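Local coordinates for protein alanine racemase (Oenococcus oeni PSU-1, PDB 3HUR) that belongs to the alanine racemase family, pairing an N-terminal TIM-barrel domain with a C-terminal domain rich in beta strands, at residues A167-A172 against N205-I210; S126-T131 against S161-F166. All coordinates share one frame; numbering follows the deposited sequence.

Contact 1: residues A167-A172 against N205-I210; sequences ATADEA and NSATCI. With SO4 (sulfate ion), chain B.
Ala169 and Ala207 meet methyl to methyl, their CB atoms 3.6 Å apart, and the same Ala169 CB also lies 3.7 Å from Thr208 OG1. Asp170 adds to the contact by its methylene and its backbone: Asp170 CB sits 3.6 Å from Ala207 CB, and Asp170 N lies 3.5 Å from Ala207 CB. Its CG lies between the backbone N and the carbonyl carbon (chi1 70°), a rotation that turns the carboxylate away from the Ala207 methyl and leaves Asp170 CB to touch it. No hydrogen bond crosses between 167-172 and 205-210, and only 158 Å² is buried in total, as expected for small side chains in van der Waals contact.

The surface met by Ala169 is the first turn of the helix 206-211, which follows barrel strand 201-202. Asn205 is its N-cap. Asn205 OD1 takes the capping bond from Thr208 N at 2.8 Å, with a nearly straight N-H approach (176°) almost in line with the amide C=O. A second donor, Thr208 OG1, reaches Asn205 OD1 at 2.8 Å from above the amide plane. Thr208 can supply both because its OG1 stands beside its own backbone N (chi1 -46°). This double grip fixes the Asn205 amide, whose ND2 end makes a weak hydrogen bond to Phe166 O.

At the same helix start sits a sulfate ion, probably from the crystallisation liquor, in a setting consistent with the cofactor-phosphate site of alanine racemase relatives. Its O4 accepts a weak bond from Ser206 N, 3.1 Å long, and Gln227 N also binds the ion. Ser206 OG approaches O4 too closely for its exact placement to be trusted; the hydroxyl bonds further to Gly226 N and Leu228 N.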
loop_
_atom_site.group_PDB
_atom_site.type_symbol
_atom_site.label_atom_id
_atom_site.label_comp_id
_atom_site.label_asym_id
_atom_site.label_seq_id
_atom_site.Cartn_x
_atom_site.Cartn_y
_atom_site.Cartn_z
ATOM N N ALA A 167 29.833 9.228 11.101
ATOM C CA ALA A 167 28.739 8.376 10.693
ATOM C C ALA A 167 28.042 7.640 11.818
ATOM O O ALA A 167 26.859 7.333 11.704
ATOM C CB ALA A 167 29.222 7.384 9.693
ATOM N N THR A 168 28.720 7.329 12.906
ATOM C CA THR A 168 28.109 6.412 13.843
ATOM C C THR A 168 27.813 7.061 15.185
ATOM O O THR A 168 27.602 6.378 16.199
ATOM C CB THR A 168 28.957 5.139 13.991
ATOM O OG1 THR A 168 30.254 5.502 14.444
ATOM C CG2 THR A 168 29.055 4.369 12.620
ATOM N N ALA A 169 27.740 8.381 15.189
ATOM C CA ALA A 169 27.336 9.092 16.390
ATOM C C ALA A 169 25.867 8.791 16.760
ATOM O O ALA A 169 25.535 8.800 17.933
ATOM C CB ALA A 169 27.565 10.598 16.216
ATOM N N ASP A 170 25.016 8.515 15.760
ATOM C CA ASP A 170 23.572 8.212 15.954
ATOM C C ASP A 170 23.231 6.722 16.093
ATOM O O ASP A 170 22.045 6.364 16.237
ATOM C CB ASP A 170 22.726 8.788 14.804
ATOM C CG ASP A 170 22.945 8.060 13.447
ATOM O OD1 ASP A 170 23.873 7.226 13.316
ATOM O OD2 ASP A 170 22.184 8.350 12.489
ATOM N N GLU A 171 24.256 5.866 16.011
ATOM C CA GLU A 171 24.120 4.435 16.271
ATOM C C GLU A 171 24.579 4.125 17.700
ATOM O O GLU A 171 25.373 4.864 18.287
ATOM C CB GLU A 171 24.918 3.633 15.241
ATOM C CG GLU A 171 24.333 3.710 13.836
ATOM C CD GLU A 171 25.223 3.065 12.770
ATOM O OE1 GLU A 171 26.012 2.154 13.124
ATOM O OE2 GLU A 171 25.133 3.465 11.578
ATOM N N ALA A 172 24.050 3.037 18.258
ATOM C CA ALA A 172 24.406 2.535 19.612
ATOM C C ALA A 172 25.326 1.312 19.536
ATOM O O ALA A 172 25.270 0.543 18.563
ATOM C CB ALA A 172 23.127 2.150 20.374
ATOM N N ASN A 205 27.777 16.983 13.529
ATOM C CA ASN A 205 26.394 16.843 13.005
ATOM C C ASN A 205 25.465 16.744 14.185
ATOM O O ASN A 205 25.880 17.016 15.307
ATOM C CB ASN A 205 26.247 15.637 12.084
ATOM C CG ASN A 205 26.445 14.320 12.808
ATOM O OD1 ASN A 205 26.433 14.256 14.053
ATOM N ND2 ASN A 205 26.633 13.250 12.031
ATOM N N SER A 206 24.196 16.405 13.942
ATOM C CA SER A 206 23.173 16.466 14.993
ATOM C C SER A 206 23.500 15.519 16.123
ATOM O O SER A 206 23.326 15.827 17.297
ATOM C CB SER A 206 21.779 16.101 14.432
ATOM O OG SER A 206 21.116 17.188 13.782
ATOM N N ALA A 207 23.898 14.329 15.736
ATOM C CA ALA A 207 24.103 13.241 16.665
ATOM C C ALA A 207 25.369 13.540 17.542
ATOM O O ALA A 207 25.349 13.380 18.776
ATOM C CB ALA A 207 24.234 11.911 15.870
ATOM N N THR A 208 26.422 14.032 16.887
ATOM C CA THR A 208 27.589 14.468 17.559
ATOM C C THR A 208 27.210 15.550 18.540
ATOM O O THR A 208 27.615 15.501 19.720
ATOM C CB THR A 208 28.651 14.960 16.594
ATOM O OG1 THR A 208 28.790 14.027 15.519
ATOM C CG2 THR A 208 30.004 15.064 17.302
ATOM N N CYS A 209 26.396 16.505 18.121
ATOM C CA CYS A 209 26.006 17.565 19.053
ATOM C C CYS A 209 25.261 17.003 20.263
ATOM O O CYS A 209 25.480 17.440 21.416
ATOM C CB CYS A 209 25.136 18.636 18.359
ATOM S SG CYS A 209 26.004 19.691 17.166
ATOM N N ILE A 210 24.362 16.052 20.022
ATOM C CA ILE A 210 23.474 15.623 21.110
ATOM C C ILE A 210 24.244 14.772 22.133
ATOM O O ILE A 210 24.370 15.180 23.270
ATOM C CB ILE A 210 22.243 14.824 20.627
ATOM C CG1 ILE A 210 21.317 15.707 19.772
ATOM C CG2 ILE A 210 21.488 14.221 21.833
ATOM C CD1 ILE A 210 20.315 14.943 19.013
HETATM S S SO4 B . 22.410 15.768 10.417
HETATM O O1 SO4 B . 21.070 15.331 10.122
HETATM O O2 SO4 B . 23.308 14.684 10.721
HETATM O O3 SO4 B . 22.970 16.341 9.229
HETATM O O4 SO4 B . 22.232 16.634 11.572
#

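Contact 2: residues S126-T131 against S161-F166; sequences SLAIDT and SVYTHF
Leu127 bonds to both Ser161 and Tyr163 of the neighbouring strand: its N donates to Ser161 O at 2.9 Å, and its O accepts from Tyr163 N. Ile129 N then donates to Tyr163 O, the shortest of the three bonds at 2.7 Å and almost straight (175°). Beyond the strand ends, side chains take over: Thr164 OG1 donates to Ile129 O at 2.9 Å, and Thr131 OG1, meeting it tip to tip, donates to Thr164 OG1 at 3.2 Å. Thr164 OG1 is thus both donor and acceptor, placed there by being anti to its backbone N (chi1 -163°).

On one face Tyr163 leans over the neighbouring strand. Its ring lies obliquely against Ala128, with CZ 3.3 Å from Ala128 CB, and against the Ser126 methylene; the hydroxyl bonds to Thr106 and the ring meets Trp85 edge-to-face. On the other face the Leu127 and Val162 side chains lie side by side, pointing the same way, with Leu127 CD2 4.2 Å from Val162 CG2, and Val162 CG1 lies 3.8 Å from Ile129 CG1. Trp187 and Leu190 of helix 174-191 cover Ile129 there.

With axes 4.7 Å apart and directions differing by 13°, strands 123-128 and 157-163 are parallel neighbours joined through helix 141-153, the beta-alpha-beta unit of a TIM barrel.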
loop_
_atom_site.group_PDB
_atom_site.type_symbol
_atom_site.label_atom_id
_atom_site.label_comp_id
_atom_site.label_asym_id
_atom_site.label_seq_id
_atom_site.Cartn_x
_atom_site.Cartn_y
_atom_site.Cartn_z
ATOM N N SER A 126 35.166 25.148 1.270
ATOM C CA SER A 126 35.235 24.340 2.464
ATOM C C SER A 126 36.018 23.110 2.148
ATOM O O SER A 126 35.838 22.497 1.119
ATOM C CB SER A 126 33.854 23.875 2.941
ATOM O OG SER A 126 33.206 24.896 3.655
ATOM N N LEU A 127 36.835 22.698 3.087
ATOM C CA LEU A 127 37.739 21.621 2.854
ATOM C C LEU A 127 37.231 20.455 3.667
ATOM O O LEU A 127 37.091 20.530 4.892
ATOM C CB LEU A 127 39.103 22.074 3.320
ATOM C CG LEU A 127 40.308 21.255 2.936
ATOM C CD1 LEU A 127 40.527 21.314 1.446
ATOM C CD2 LEU A 127 41.451 21.914 3.697
ATOM N N ALA A 128 36.910 19.382 2.969
ATOM C CA ALA A 128 36.231 18.265 3.579
ATOM C C ALA A 128 37.267 17.223 3.888
ATOM O O ALA A 128 38.028 16.833 3.014
ATOM C CB ALA A 128 35.183 17.704 2.631
ATOM N N ILE A 129 37.286 16.772 5.129
ATOM C CA ILE A 129 38.193 15.742 5.524
ATOM C C ILE A 129 37.522 14.379 5.523
ATOM O O ILE A 129 36.713 14.075 6.372
ATOM C CB ILE A 129 38.781 16.025 6.938
ATOM C CG1 ILE A 129 39.352 17.456 7.019
ATOM C CG2 ILE A 129 39.818 14.984 7.276
ATOM C CD1 ILE A 129 40.214 17.836 5.872
ATOM N N ASP A 130 37.887 13.551 4.565
ATOM C CA ASP A 130 37.430 12.170 4.544
ATOM C C ASP A 130 38.058 11.405 5.689
ATOM O O ASP A 130 39.159 10.885 5.562
ATOM C CB ASP A 130 37.800 11.499 3.212
ATOM C CG ASP A 130 37.299 10.031 3.100
ATOM O OD1 ASP A 130 36.573 9.524 3.996
ATOM O OD2 ASP A 130 37.643 9.369 2.090
ATOM N N THR A 131 37.358 11.330 6.809
ATOM C CA THR A 131 37.796 10.479 7.893
ATOM C C THR A 131 37.102 9.131 7.812
ATOM O O THR A 131 36.960 8.444 8.820
ATOM C CB THR A 131 37.498 11.085 9.260
ATOM O OG1 THR A 131 36.089 11.059 9.501
ATOM C CG2 THR A 131 38.004 12.492 9.347
ATOM N N SER A 161 35.500 26.731 6.041
ATOM C CA SER A 161 35.472 25.644 7.026
ATOM C C SER A 161 36.427 24.556 6.611
ATOM O O SER A 161 36.648 24.349 5.412
ATOM C CB SER A 161 34.056 25.015 7.154
ATOM O OG SER A 161 33.730 24.653 8.503
ATOM N N VAL A 162 36.965 23.854 7.604
ATOM C CA VAL A 162 37.614 22.584 7.397
ATOM C C VAL A 162 36.799 21.656 8.244
ATOM O O VAL A 162 36.653 21.894 9.459
ATOM C CB VAL A 162 39.074 22.557 7.899
ATOM C CG1 VAL A 162 39.667 21.159 7.697
ATOM C CG2 VAL A 162 39.889 23.619 7.199
ATOM N N TYR A 163 36.258 20.605 7.625
ATOM C CA TYR A 163 35.137 19.908 8.239
ATOM C C TYR A 163 35.084 18.418 7.947
ATOM O O TYR A 163 35.647 17.942 6.967
ATOM C CB TYR A 163 33.811 20.564 7.792
ATOM C CG TYR A 163 33.362 20.150 6.421
ATOM C CD1 TYR A 163 33.952 20.681 5.306
ATOM C CD2 TYR A 163 32.388 19.176 6.247
ATOM C CE1 TYR A 163 33.608 20.270 4.042
ATOM C CE2 TYR A 163 32.001 18.774 4.971
ATOM C CZ TYR A 163 32.612 19.342 3.868
ATOM O OH TYR A 163 32.266 18.957 2.581
ATOM N N THR A 164 34.373 17.707 8.827
ATOM C CA THR A 164 34.073 16.283 8.666
ATOM C C THR A 164 32.791 15.974 9.430
ATOM O O THR A 164 32.250 16.828 10.122
ATOM C CB THR A 164 35.201 15.423 9.308
ATOM O OG1 THR A 164 35.152 14.072 8.833
ATOM C CG2 THR A 164 35.088 15.418 10.846
ATOM N N HIS A 165 32.339 14.735 9.398
ATOM C CA HIS A 165 31.319 14.325 10.394
ATOM C C HIS A 165 31.433 12.848 10.618
ATOM O O HIS A 165 31.950 12.116 9.752
ATOM C CB HIS A 165 29.900 14.568 9.872
ATOM C CG HIS A 165 29.557 13.667 8.734
ATOM N ND1 HIS A 165 28.711 12.594 8.875
ATOM C CD2 HIS A 165 30.057 13.603 7.475
ATOM C CE1 HIS A 165 28.659 11.936 7.727
ATOM N NE2 HIS A 165 29.479 12.521 6.867
ATOM N N PHE A 166 30.839 12.431 11.725
ATOM C CA PHE A 166 30.921 11.085 12.228
ATOM C C PHE A 166 29.665 10.311 11.848
ATOM O O PHE A 166 28.588 10.676 12.231
ATOM C CB PHE A 166 31.115 11.137 13.761
ATOM C CG PHE A 166 32.400 11.832 14.161
ATOM C CD1 PHE A 166 33.621 11.154 14.122
ATOM C CD2 PHE A 166 32.417 13.173 14.492
ATOM C CE1 PHE A 166 34.829 11.811 14.421
ATOM C CE2 PHE A 166 33.614 13.814 14.816
ATOM C CZ PHE A 166 34.820 13.122 14.784
#

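Overall arrangement
Following the chain from the N terminus, after the earlier barrel strands, the first of the segments met is on strand 123-128; the chain then leaves through helix 141-153 and returns on strand 157-163, where contact 2 closes that excursion. Contact 1 opens at 167, immediately after segment 161-166, and closes after helix 174-191 and strand 201-202, when the start of helix 206-211 comes back to the loop. The two closures are therefore in series, neither nesting nor crossing. Their centres are about 15 Å apart, and they touch where the weak Asn205-Phe166 bond joins the two. Together they link two adjacent barrel strands to the loop and helix beyond, all within the N-terminal domain family.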